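Local coordinates for protein N-acyl-D-glutamate deacylase (Bordetella bronchiseptica, PDB 3GIP) that hydrolyses the amide bond of N-acyl-D-glutamate to release D-glutamate, as a zinc-binding member of the amidohydrolase superfamily, at residues I11-I17 with A53-A59; S98-P103 with L120-V124; L149-M154 with A168-L173. The contacts are given in a common frame with arbitrary orientation. Numbering follows the deposited sequence.

Interaction 1: residues I11-I17 with A53-A59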
ATOM      1  N   ILE A  11     -23.683   6.286 -14.393  1.00 20.21           N
ATOM      2  CA  ILE A  11     -24.075   5.718 -13.110  1.00 19.88           C
ATOM      3  C   ILE A  11     -25.104   6.681 -12.541  1.00 20.28           C
ATOM      4  O   ILE A  11     -24.776   7.808 -12.165  1.00 20.42           O
ATOM      5  CB  ILE A  11     -22.864   5.614 -12.171  1.00 19.30           C
ATOM      6  CG1 ILE A  11     -21.769   4.785 -12.847  1.00 17.73           C
ATOM      7  CG2 ILE A  11     -23.284   4.989 -10.848  1.00 18.11           C
ATOM      8  CD1 ILE A  11     -20.461   4.754 -12.087  1.00 17.78           C
ATOM      9  N   THR A  12     -26.350   6.229 -12.471  1.00 20.96           N
ATOM     10  CA  THR A  12     -27.434   7.087 -12.019  1.00 22.47           C
ATOM     11  C   THR A  12     -28.146   6.737 -10.715  1.00 22.61           C
ATOM     12  O   THR A  12     -28.040   5.622 -10.203  1.00 23.64           O
ATOM     13  CB  THR A  12     -28.506   7.178 -13.116  1.00 24.11           C
ATOM     14  OG1 THR A  12     -29.590   7.996 -12.661  1.00 32.26           O
ATOM     15  CG2 THR A  12     -29.028   5.788 -13.455  1.00 22.51           C
ATOM     16  N   GLY A  13     -28.874   7.723 -10.196  1.00 22.20           N
ATOM     17  CA  GLY A  13     -29.656   7.550  -8.983  1.00 21.46           C
ATOM     18  C   GLY A  13     -28.936   7.501  -7.649  1.00 21.37           C
ATOM     19  O   GLY A  13     -29.586   7.434  -6.604  1.00 21.53           O
ATOM     20  N   GLY A  14     -27.610   7.550  -7.668  1.00 20.09           N
ATOM     21  CA  GLY A  14     -26.872   7.482  -6.419  1.00 19.73           C
ATOM     22  C   GLY A  14     -26.455   8.815  -5.831  1.00 19.06           C
ATOM     23  O   GLY A  14     -26.817   9.882  -6.335  1.00 19.32           O
ATOM     24  N   TRP A  15     -25.701   8.742  -4.737  1.00 18.77           N
ATOM     25  CA  TRP A  15     -25.194   9.923  -4.058  1.00 19.30           C
ATOM     26  C   TRP A  15     -23.692   9.988  -4.265  1.00 17.79           C
ATOM     27  O   TRP A  15     -22.966   9.033  -3.982  1.00 16.75           O
ATOM     28  CB  TRP A  15     -25.522   9.874  -2.565  1.00 19.85           C
ATOM     29  CG  TRP A  15     -26.965  10.135  -2.280  1.00 23.18           C
ATOM     30  CD1 TRP A  15     -28.009   9.272  -2.463  1.00 25.48           C
ATOM     31  CD2 TRP A  15     -27.536  11.365  -1.817  1.00 23.79           C
ATOM     32  NE1 TRP A  15     -29.196   9.891  -2.145  1.00 26.03           N
ATOM     33  CE2 TRP A  15     -28.936  11.175  -1.747  1.00 25.55           C
ATOM     34  CE3 TRP A  15     -27.003  12.610  -1.457  1.00 23.85           C
ATOM     35  CZ2 TRP A  15     -29.809  12.185  -1.328  1.00 26.36           C
ATOM     36  CZ3 TRP A  15     -27.875  13.617  -1.041  1.00 23.39           C
ATOM     37  CH2 TRP A  15     -29.262  13.395  -0.981  1.00 24.54           C
ATOM     38  N   ILE A  16     -23.229  11.122  -4.766  1.00 17.27           N
ATOM     39  CA  ILE A  16     -21.817  11.309  -5.037  1.00 16.81           C
ATOM     40  C   ILE A  16     -21.004  11.854  -3.870  1.00 17.06           C
ATOM     41  O   ILE A  16     -21.360  12.864  -3.272  1.00 18.05           O
ATOM     42  CB  ILE A  16     -21.608  12.282  -6.218  1.00 18.50           C
ATOM     43  CG1 ILE A  16     -22.211  11.701  -7.498  1.00 20.11           C
ATOM     44  CG2 ILE A  16     -20.124  12.576  -6.397  1.00 19.49           C
ATOM     45  CD1 ILE A  16     -21.476  10.512  -8.043  1.00 25.88           C
ATOM     46  N   ILE A  17     -19.921  11.155  -3.546  1.00 15.08           N
ATOM     47  CA  ILE A  17     -18.972  11.607  -2.535  1.00 14.89           C
ATOM     48  C   ILE A  17     -17.746  11.696  -3.438  1.00 15.08           C
ATOM     49  O   ILE A  17     -17.114  10.687  -3.755  1.00 15.13           O
ATOM     50  CB  ILE A  17     -18.778  10.581  -1.394  1.00 13.93           C
ATOM     51  CG1 ILE A  17     -20.036  10.559  -0.520  1.00 14.69           C
ATOM     52  CG2 ILE A  17     -17.559  10.956  -0.552  1.00 14.35           C
ATOM     53  CD1 ILE A  17     -19.898   9.771   0.770  1.00 15.77           C
ATOM     54  N   ALA A  53     -27.326   3.225  -9.358  1.00 20.13           N
ATOM     55  CA  ALA A  53     -26.708   3.392  -8.049  1.00 20.24           C
ATOM     56  C   ALA A  53     -27.686   3.858  -6.979  1.00 19.39           C
ATOM     57  O   ALA A  53     -27.272   4.410  -5.960  1.00 20.28           O
ATOM     58  CB  ALA A  53     -25.542   4.372  -8.148  1.00 20.00           C
ATOM     59  N   SER A  54     -28.979   3.650  -7.208  1.00 20.75           N
ATOM     60  CA  SER A  54     -29.980   4.049  -6.226  1.00 20.63           C
ATOM     61  C   SER A  54     -29.617   3.437  -4.877  1.00 20.46           C
ATOM     62  O   SER A  54     -29.306   2.248  -4.795  1.00 21.31           O
ATOM     63  CB  SER A  54     -31.373   3.568  -6.649  1.00 23.12           C
ATOM     64  OG  SER A  54     -31.815   4.238  -7.818  1.00 23.62           O
ATOM     65  N   GLY A  55     -29.646   4.254  -3.828  1.00 20.18           N
ATOM     66  CA  GLY A  55     -29.320   3.769  -2.497  1.00 20.48           C
ATOM     67  C   GLY A  55     -27.850   3.456  -2.286  1.00 19.83           C
ATOM     68  O   GLY A  55     -27.488   2.767  -1.328  1.00 21.37           O
ATOM     69  N   LYS A  56     -26.991   3.961  -3.169  1.00 18.68           N
ATOM     70  CA  LYS A  56     -25.559   3.710  -3.055  1.00 17.67           C
ATOM     71  C   LYS A  56     -24.748   4.999  -3.131  1.00 17.57           C
ATOM     72  O   LYS A  56     -25.267   6.061  -3.483  1.00 18.00           O
ATOM     73  CB  LYS A  56     -25.084   2.786  -4.181  1.00 18.73           C
ATOM     74  CG  LYS A  56     -25.965   1.577  -4.429  1.00 23.44           C
ATOM     75  CD  LYS A  56     -26.012   0.654  -3.229  1.00 26.66           C
ATOM     76  CE  LYS A  56     -26.903  -0.546  -3.515  1.00 29.18           C
ATOM     77  NZ  LYS A  56     -26.457  -1.278  -4.732  1.00 31.04           N
ATOM     78  N   ILE A  57     -23.468   4.882  -2.796  1.00 16.62           N
ATOM     79  CA  ILE A  57     -22.540   6.000  -2.855  1.00 16.01           C
ATOM     80  C   ILE A  57     -21.685   5.774  -4.095  1.00 15.38           C
ATOM     81  O   ILE A  57     -21.294   4.643  -4.389  1.00 15.60           O
ATOM     82  CB  ILE A  57     -21.595   6.037  -1.628  1.00 16.95           C
ATOM     83  CG1 ILE A  57     -22.382   6.387  -0.364  1.00 16.93           C
ATOM     84  CG2 ILE A  57     -20.475   7.048  -1.863  1.00 17.57           C
ATOM     85  CD1 ILE A  57     -22.975   7.784  -0.367  1.00 18.09           C
ATOM     86  N   VAL A  58     -21.429   6.847  -4.833  1.00 14.05           N
ATOM     87  CA  VAL A  58     -20.592   6.788  -6.021  1.00 15.05           C
ATOM     88  C   VAL A  58     -19.381   7.633  -5.645  1.00 14.71           C
ATOM     89  O   VAL A  58     -19.496   8.837  -5.406  1.00 15.21           O
ATOM     90  CB  VAL A  58     -21.318   7.381  -7.241  1.00 15.40           C
ATOM     91  CG1 VAL A  58     -20.427   7.301  -8.471  1.00 15.75           C
ATOM     92  CG2 VAL A  58     -22.617   6.627  -7.474  1.00 15.06           C
ATOM     93  N   ALA A  59     -18.220   6.994  -5.575  1.00 14.92           N
ATOM     94  CA  ALA A  59     -17.009   7.683  -5.155  1.00 14.67           C
ATOM     95  C   ALA A  59     -15.819   7.400  -6.054  1.00 14.15           C
ATOM     96  O   ALA A  59     -15.887   6.548  -6.942  1.00 14.58           O
ATOM     97  CB  ALA A  59     -16.680   7.261  -3.723  1.00 15.51           C
TER
HETATM   98  O   HOH W   1     -29.975   7.008  -3.991  1.00 28.62           O
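This is a parallel backbone pairing in the beta-rich domain that lies beside the catalytic barrel. Strand 15-16 runs along the start of strand 57-64. W15 N donates to K56 O (3.0 Å), V58 N to W15 O (2.8 Å) and I17 N to V58 O (3.0 Å), so W15 pairs with I57 and I16 with V58. Ahead of this pairing, the G13-G14 loop meets a turn. A53 N bonds T12 O at 2.6 Å, and a type II turn from A53 to K56 leads into the strand. A water accepts from G55 N (2.8 Å) and donates to G13 O (2.7 Å). G13 and G14 fit tightly here: a CB on G14 would clash with A53 CB. I16 CD1 packs on V58 CB at 3.2 Å, and I11 CG2 lies 3.8 Å from V58 CG2. I17 CG1 meets I57 CG2 at 3.8 Å on the side covered by L397 of helix 397-404. Such a small beta domain, built from both chain ends, is characteristic of many amidohydrolases.

Interaction 2: residues S98-P103 with L120-V124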
ATOM      1  N   SER A  98      11.220  -3.698  -4.385  1.00 13.97           N
ATOM      2  CA  SER A  98      10.449  -3.410  -5.588  1.00 13.69           C
ATOM      3  C   SER A  98      10.738  -4.375  -6.735  1.00 14.34           C
ATOM      4  O   SER A  98      11.649  -5.196  -6.654  1.00 15.38           O
ATOM      5  CB  SER A  98      10.758  -1.985  -6.047  1.00 13.96           C
ATOM      6  OG  SER A  98      12.161  -1.816  -6.234  1.00 14.62           O
ATOM      7  N   ALA A  99       9.955  -4.250  -7.803  1.00 15.04           N
ATOM      8  CA  ALA A  99      10.110  -5.098  -8.981  1.00 15.32           C
ATOM      9  C   ALA A  99      11.462  -4.881  -9.652  1.00 17.37           C
ATOM     10  O   ALA A  99      12.006  -5.795 -10.267  1.00 16.50           O
ATOM     11  CB  ALA A  99       8.993  -4.814  -9.976  1.00 17.47           C
ATOM     12  N   ALA A 100      11.996  -3.671  -9.529  1.00 17.13           N
ATOM     13  CA  ALA A 100      13.277  -3.325 -10.138  1.00 17.75           C
ATOM     14  C   ALA A 100      13.974  -2.241  -9.319  1.00 17.86           C
ATOM     15  O   ALA A 100      13.332  -1.531  -8.550  1.00 16.12           O
ATOM     16  CB  ALA A 100      13.047  -2.838 -11.571  1.00 17.85           C
ATOM     17  N   PRO A 101      15.301  -2.096  -9.472  1.00 17.88           N
ATOM     18  CA  PRO A 101      16.187  -2.872 -10.347  1.00 18.85           C
ATOM     19  C   PRO A 101      16.537  -4.232  -9.757  1.00 19.41           C
ATOM     20  O   PRO A 101      16.374  -4.466  -8.560  1.00 20.66           O
ATOM     21  CB  PRO A 101      17.408  -1.972 -10.471  1.00 18.97           C
ATOM     22  CG  PRO A 101      17.492  -1.376  -9.103  1.00 18.99           C
ATOM     23  CD  PRO A 101      16.046  -0.997  -8.830  1.00 18.61           C
ATOM     24  N   ALA A 102      17.033  -5.124 -10.607  1.00 20.74           N
ATOM     25  CA  ALA A 102      17.409  -6.462 -10.177  1.00 21.15           C
ATOM     26  C   ALA A 102      18.703  -6.453  -9.370  1.00 21.08           C
ATOM     27  O   ALA A 102      19.618  -5.670  -9.641  1.00 21.41           O
ATOM     28  CB  ALA A 102      17.558  -7.372 -11.397  1.00 21.95           C
ATOM     29  N   PRO A 103      18.796  -7.324  -8.357  1.00 21.82           N
ATOM     30  CA  PRO A 103      20.001  -7.394  -7.529  1.00 21.64           C
ATOM     31  C   PRO A 103      21.152  -8.012  -8.306  1.00 19.96           C
ATOM     32  O   PRO A 103      20.940  -8.673  -9.325  1.00 21.65           O
ATOM     33  CB  PRO A 103      19.565  -8.285  -6.372  1.00 23.21           C
ATOM     34  CG  PRO A 103      18.626  -9.236  -7.042  1.00 25.40           C
ATOM     35  CD  PRO A 103      17.793  -8.304  -7.901  1.00 24.81           C
ATOM     36  N   LEU A 120      13.193 -10.602 -10.757  1.00 24.54           N
ATOM     37  CA  LEU A 120      13.049  -9.154 -10.833  1.00 23.27           C
ATOM     38  C   LEU A 120      13.457  -8.583 -12.186  1.00 23.32           C
ATOM     39  O   LEU A 120      14.217  -9.199 -12.935  1.00 23.67           O
ATOM     40  CB  LEU A 120      13.853  -8.492  -9.711  1.00 23.05           C
ATOM     41  CG  LEU A 120      13.371  -8.855  -8.301  1.00 24.13           C
ATOM     42  CD1 LEU A 120      14.151  -8.067  -7.259  1.00 23.74           C
ATOM     43  CD2 LEU A 120      11.885  -8.557  -8.185  1.00 26.15           C
ATOM     44  N   PHE A 121      12.931  -7.402 -12.493  1.00 22.25           N
ATOM     45  CA  PHE A 121      13.217  -6.720 -13.750  1.00 22.08           C
ATOM     46  C   PHE A 121      14.527  -5.947 -13.666  1.00 22.30           C
ATOM     47  O   PHE A 121      14.911  -5.473 -12.597  1.00 22.02           O
ATOM     48  CB  PHE A 121      12.064  -5.777 -14.092  1.00 21.69           C
ATOM     49  CG  PHE A 121      10.802  -6.490 -14.486  1.00 23.72           C
ATOM     50  CD1 PHE A 121      10.585  -6.868 -15.809  1.00 24.69           C
ATOM     51  CD2 PHE A 121       9.844  -6.816 -13.532  1.00 24.33           C
ATOM     52  CE1 PHE A 121       9.430  -7.561 -16.175  1.00 26.02           C
ATOM     53  CE2 PHE A 121       8.686  -7.509 -13.887  1.00 25.29           C
ATOM     54  CZ  PHE A 121       8.479  -7.882 -15.210  1.00 25.28           C
ATOM     55  N   ALA A 122      15.214  -5.831 -14.799  1.00 22.38           N
ATOM     56  CA  ALA A 122      16.493  -5.130 -14.864  1.00 22.24           C
ATOM     57  C   ALA A 122      16.418  -3.713 -14.304  1.00 21.80           C
ATOM     58  O   ALA A 122      17.248  -3.315 -13.487  1.00 22.47           O
ATOM     59  CB  ALA A 122      16.987  -5.094 -16.310  1.00 22.95           C
ATOM     60  N   ASP A 123      15.430  -2.953 -14.763  1.00 21.69           N
ATOM     61  CA  ASP A 123      15.235  -1.580 -14.310  1.00 22.40           C
ATOM     62  C   ASP A 123      13.775  -1.185 -14.459  1.00 21.23           C
ATOM     63  O   ASP A 123      12.962  -1.959 -14.964  1.00 20.37           O
ATOM     64  CB  ASP A 123      16.117  -0.608 -15.107  1.00 22.98           C
ATOM     65  CG  ASP A 123      16.000  -0.801 -16.612  1.00 25.89           C
ATOM     66  OD1 ASP A 123      14.896  -1.122 -17.101  1.00 24.54           O
ATOM     67  OD2 ASP A 123      17.020  -0.612 -17.310  1.00 29.46           O
ATOM     68  N   VAL A 124      13.440   0.023 -14.019  1.00 21.87           N
ATOM     69  CA  VAL A 124      12.066   0.495 -14.110  1.00 20.31           C
ATOM     70  C   VAL A 124      11.574   0.547 -15.553  1.00 20.39           C
ATOM     71  O   VAL A 124      10.430   0.201 -15.833  1.00 20.24           O
ATOM     72  CB  VAL A 124      11.911   1.875 -13.443  1.00 20.89           C
ATOM     73  CG1 VAL A 124      10.496   2.395 -13.643  1.00 20.96           C
ATOM     74  CG2 VAL A 124      12.216   1.758 -11.956  1.00 21.31           C
TER
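Neither segment forms a regular strand, and the backbones meet at only a few points. F121 N donates to A99 O at 2.9 Å. Further along, A102 N makes a weak hydrogen bond to A122 O at 3.4 Å. The CA atoms of P101 and D123 come within 4.3 Å. The peptide bond between A100 and P101 is cis, which turns the chain sharply between the two bonded residues A99 and A102. S98 OG holds the start of this bend through a 2.6 Å hydrogen bond to A100 O. The same hydroxyl also bonds G145 N, at the end of strand 139-145.

Small alanines meet the larger L120 and F121. A100 CB points at the other segment, 3.4 Å from F121 O and 3.4 Å from D123 C. L120 fills the other end of the contact. Its CB is 3.3 Å from A99 O, and its CD1 is 3.7 Å from P103 CD. The F121 ring presents its edge to A99 O, while F121 CD2 lies 4.2 Å from A99 CB. That ring also meets the ring of Y127 in helix 124-133, with the planes at about 45°. P101 CB rests 3.3 Å from A122 O.

D123 is the N-cap of helix 124-133, and its OD1 accepts from A126 N. The contact brings together two parts of the long loop between strand 87-92 and helix 124-133. The zinc ligand C95 lies in this loop, just past strand 87-92. Metal ligands at the C-terminal ends of barrel strands are typical of TIM-barrel amidohydrolases.

Interaction 3: residues L149-M154 with A168-L173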
ATOM      1  N   LEU A 149      18.252  -1.008  -4.581  1.00 15.87           N
ATOM      2  CA  LEU A 149      19.376  -0.145  -4.929  1.00 15.62           C
ATOM      3  C   LEU A 149      20.671  -0.679  -4.339  1.00 16.94           C
ATOM      4  O   LEU A 149      21.675  -0.787  -5.043  1.00 17.39           O
ATOM      5  CB  LEU A 149      19.124   1.287  -4.445  1.00 15.53           C
ATOM      6  CG  LEU A 149      17.924   1.983  -5.096  1.00 14.30           C
ATOM      7  CD1 LEU A 149      17.782   3.381  -4.520  1.00 15.13           C
ATOM      8  CD2 LEU A 149      18.105   2.050  -6.608  1.00 16.39           C
ATOM      9  N   ARG A 150      20.651  -1.020  -3.053  1.00 15.94           N
ATOM     10  CA  ARG A 150      21.839  -1.556  -2.403  1.00 15.83           C
ATOM     11  C   ARG A 150      22.262  -2.887  -3.016  1.00 16.03           C
ATOM     12  O   ARG A 150      23.442  -3.103  -3.293  1.00 16.72           O
ATOM     13  CB  ARG A 150      21.605  -1.758  -0.901  1.00 17.10           C
ATOM     14  CG  ARG A 150      22.108  -0.624  -0.032  1.00 18.01           C
ATOM     15  CD  ARG A 150      22.290  -1.066   1.416  1.00 17.72           C
ATOM     16  NE  ARG A 150      23.055  -0.079   2.172  1.00 17.46           N
ATOM     17  CZ  ARG A 150      24.170  -0.349   2.843  1.00 18.17           C
ATOM     18  NH1 ARG A 150      24.655  -1.582   2.863  1.00 18.97           N
ATOM     19  NH2 ARG A 150      24.816   0.621   3.474  1.00 19.86           N
ATOM     20  N   LEU A 151      21.300  -3.781  -3.224  1.00 15.58           N
ATOM     21  CA  LEU A 151      21.603  -5.097  -3.781  1.00 15.60           C
ATOM     22  C   LEU A 151      22.078  -5.040  -5.225  1.00 16.34           C
ATOM     23  O   LEU A 151      22.756  -5.955  -5.697  1.00 17.11           O
ATOM     24  CB  LEU A 151      20.378  -6.006  -3.687  1.00 16.45           C
ATOM     25  CG  LEU A 151      19.873  -6.289  -2.270  1.00 16.60           C
ATOM     26  CD1 LEU A 151      18.570  -7.061  -2.350  1.00 18.47           C
ATOM     27  CD2 LEU A 151      20.923  -7.064  -1.482  1.00 17.76           C
ATOM     28  N   ALA A 152      21.723  -3.969  -5.924  1.00 16.32           N
ATOM     29  CA  ALA A 152      22.111  -3.812  -7.320  1.00 16.49           C
ATOM     30  C   ALA A 152      23.429  -3.064  -7.486  1.00 18.44           C
ATOM     31  O   ALA A 152      24.137  -3.256  -8.478  1.00 18.12           O
ATOM     32  CB  ALA A 152      21.007  -3.085  -8.082  1.00 18.22           C
ATOM     33  N   ALA A 153      23.763  -2.226  -6.511  1.00 16.09           N
ATOM     34  CA  ALA A 153      24.975  -1.421  -6.588  1.00 16.51           C
ATOM     35  C   ALA A 153      26.148  -1.895  -5.741  1.00 17.55           C
ATOM     36  O   ALA A 153      27.291  -1.518  -6.004  1.00 19.70           O
ATOM     37  CB  ALA A 153      24.645   0.029  -6.228  1.00 18.28           C
ATOM     38  N   MET A 154      25.882  -2.727  -4.741  1.00 18.10           N
ATOM     39  CA  MET A 154      26.950  -3.170  -3.853  1.00 18.41           C
ATOM     40  C   MET A 154      27.329  -4.647  -3.875  1.00 20.49           C
ATOM     41  O   MET A 154      26.508  -5.524  -3.599  1.00 19.97           O
ATOM     42  CB  MET A 154      26.609  -2.758  -2.421  1.00 18.55           C
ATOM     43  CG  MET A 154      26.478  -1.254  -2.250  1.00 19.07           C
ATOM     44  SD  MET A 154      25.877  -0.773  -0.625  1.00 20.11           S
ATOM     45  CE  MET A 154      27.348  -0.983   0.352  1.00 19.53           C
ATOM     46  N   ALA A 168      26.216   5.521  -7.437  1.00 17.44           N
ATOM     47  CA  ALA A 168      25.558   4.553  -8.309  1.00 17.94           C
ATOM     48  C   ALA A 168      24.100   4.391  -7.891  1.00 17.40           C
ATOM     49  O   ALA A 168      23.205   4.333  -8.732  1.00 18.96           O
ATOM     50  CB  ALA A 168      26.270   3.212  -8.242  1.00 18.24           C
ATOM     51  N   MET A 169      23.862   4.319  -6.587  1.00 18.44           N
ATOM     52  CA  MET A 169      22.498   4.176  -6.097  1.00 17.72           C
ATOM     53  C   MET A 169      21.689   5.425  -6.431  1.00 17.82           C
ATOM     54  O   MET A 169      20.516   5.337  -6.797  1.00 17.49           O
ATOM     55  CB  MET A 169      22.491   3.921  -4.587  1.00 18.13           C
ATOM     56  CG  MET A 169      23.077   2.570  -4.196  1.00 18.07           C
ATOM     57  SD  MET A 169      22.784   2.125  -2.465  1.00 17.05           S
ATOM     58  CE  MET A 169      24.124   2.993  -1.674  1.00 17.08           C
ATOM     59  N   GLN A 170      22.319   6.590  -6.320  1.00 16.91           N
ATOM     60  CA  GLN A 170      21.634   7.831  -6.635  1.00 17.31           C
ATOM     61  C   GLN A 170      21.320   7.902  -8.128  1.00 17.10           C
ATOM     62  O   GLN A 170      20.239   8.340  -8.518  1.00 17.63           O
ATOM     63  CB  GLN A 170      22.478   9.030  -6.193  1.00 16.57           C
ATOM     64  CG  GLN A 170      22.379   9.289  -4.696  1.00 18.44           C
ATOM     65  CD  GLN A 170      23.269  10.413  -4.216  1.00 19.03           C
ATOM     66  OE1 GLN A 170      23.482  11.406  -4.918  1.00 23.03           O
ATOM     67  NE2 GLN A 170      23.778  10.276  -3.000  1.00 16.21           N
ATOM     68  N   ASP A 171      22.257   7.454  -8.961  1.00 17.62           N
ATOM     69  CA  ASP A 171      22.037   7.470 -10.403  1.00 17.62           C
ATOM     70  C   ASP A 171      20.939   6.485 -10.789  1.00 17.48           C
ATOM     71  O   ASP A 171      20.137   6.758 -11.688  1.00 18.58           O
ATOM     72  CB  ASP A 171      23.329   7.129 -11.153  1.00 18.62           C
ATOM     73  CG  ASP A 171      24.372   8.228 -11.050  1.00 21.70           C
ATOM     74  OD1 ASP A 171      23.992   9.389 -10.794  1.00 21.46           O
ATOM     75  OD2 ASP A 171      25.573   7.932 -11.241  1.00 22.32           O
ATOM     76  N   MET A 172      20.903   5.340 -10.109  1.00 17.67           N
ATOM     77  CA  MET A 172      19.878   4.334 -10.373  1.00 18.71           C
ATOM     78  C   MET A 172      18.524   4.915  -9.980  1.00 18.09           C
ATOM     79  O   MET A 172      17.526   4.721 -10.675  1.00 18.27           O
ATOM     80  CB  MET A 172      20.143   3.064  -9.564  1.00 19.88           C
ATOM     81  CG  MET A 172      21.387   2.296  -9.983  1.00 23.70           C
ATOM     82  SD  MET A 172      21.558   0.751  -9.058  1.00 25.47           S
ATOM     83  CE  MET A 172      20.546  -0.319 -10.036  1.00 30.62           C
ATOM     84  N   LEU A 173      18.494   5.628  -8.861  1.00 17.88           N
ATOM     85  CA  LEU A 173      17.255   6.243  -8.405  1.00 18.19           C
ATOM     86  C   LEU A 173      16.828   7.310  -9.407  1.00 17.91           C
ATOM     87  O   LEU A 173      15.658   7.390  -9.780  1.00 17.73           O
ATOM     88  CB  LEU A 173      17.442   6.875  -7.024  1.00 17.13           C
ATOM     89  CG  LEU A 173      16.292   7.770  -6.548  1.00 18.46           C
ATOM     90  CD1 LEU A 173      14.980   6.994  -6.574  1.00 18.90           C
ATOM     91  CD2 LEU A 173      16.588   8.275  -5.154  1.00 18.76           C
TER
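M169 lies across the last turn of helix 146-153, with its CG 3.6 Å from A153 CB and 3.7 Å from L149 O. The contact lies in one beta-to-alpha connection of the TIM barrel. Helix 146-153 is an extra helix that follows strand 139-145 at once, and helix 163-179 is the barrel's outer helix. The short segments approach to 9.5 Å between axes. Their directions differ by 119°, so the helices cross steeply.

The interface is apolar. L149 points into it from the barrel side. Its CD2 sits 3.7 Å from M172 CB, and its CD1 is 4.3 Å from L173 CB. Both leucines also touch V144 of strand 139-145, which ties the helix pair to the barrel wall. A153 CB also lies 4.1 Å from A168 CB.

R150 starts away from the other helix. Its CG still reaches M169 SD at 3.7 Å, but its charged end serves other partners. It forms a salt bridge with E200 of helix 198-210 and a hydrogen bond to A159 O. Just past the end of the first helix, M154 SD is 4.3 Å from M169 CE. M172 places its CE 3.4 Å from A152 CB.

Overall arrangement
The three interactions follow one another along the chain. Interaction 1 belongs to the beta domain and lies across the centre of the chain from the other two. Its centre is about 41 Å from that of interaction 2 and about 47 Å from that of interaction 3. The strand 57-64 that begins in interaction 1 continues into the barrel sheet, where it pairs with strand 87-92. Interactions 2 and 3 are neighbours, with centres about 11 Å apart. P101 CG touches M172 CE at 3.4 Å, and A102 O lies 3.3 Å from A152 CB. The loop carrying the zinc ligand C95 is thus packed against helix 146-153 and the barrel helix 163-179.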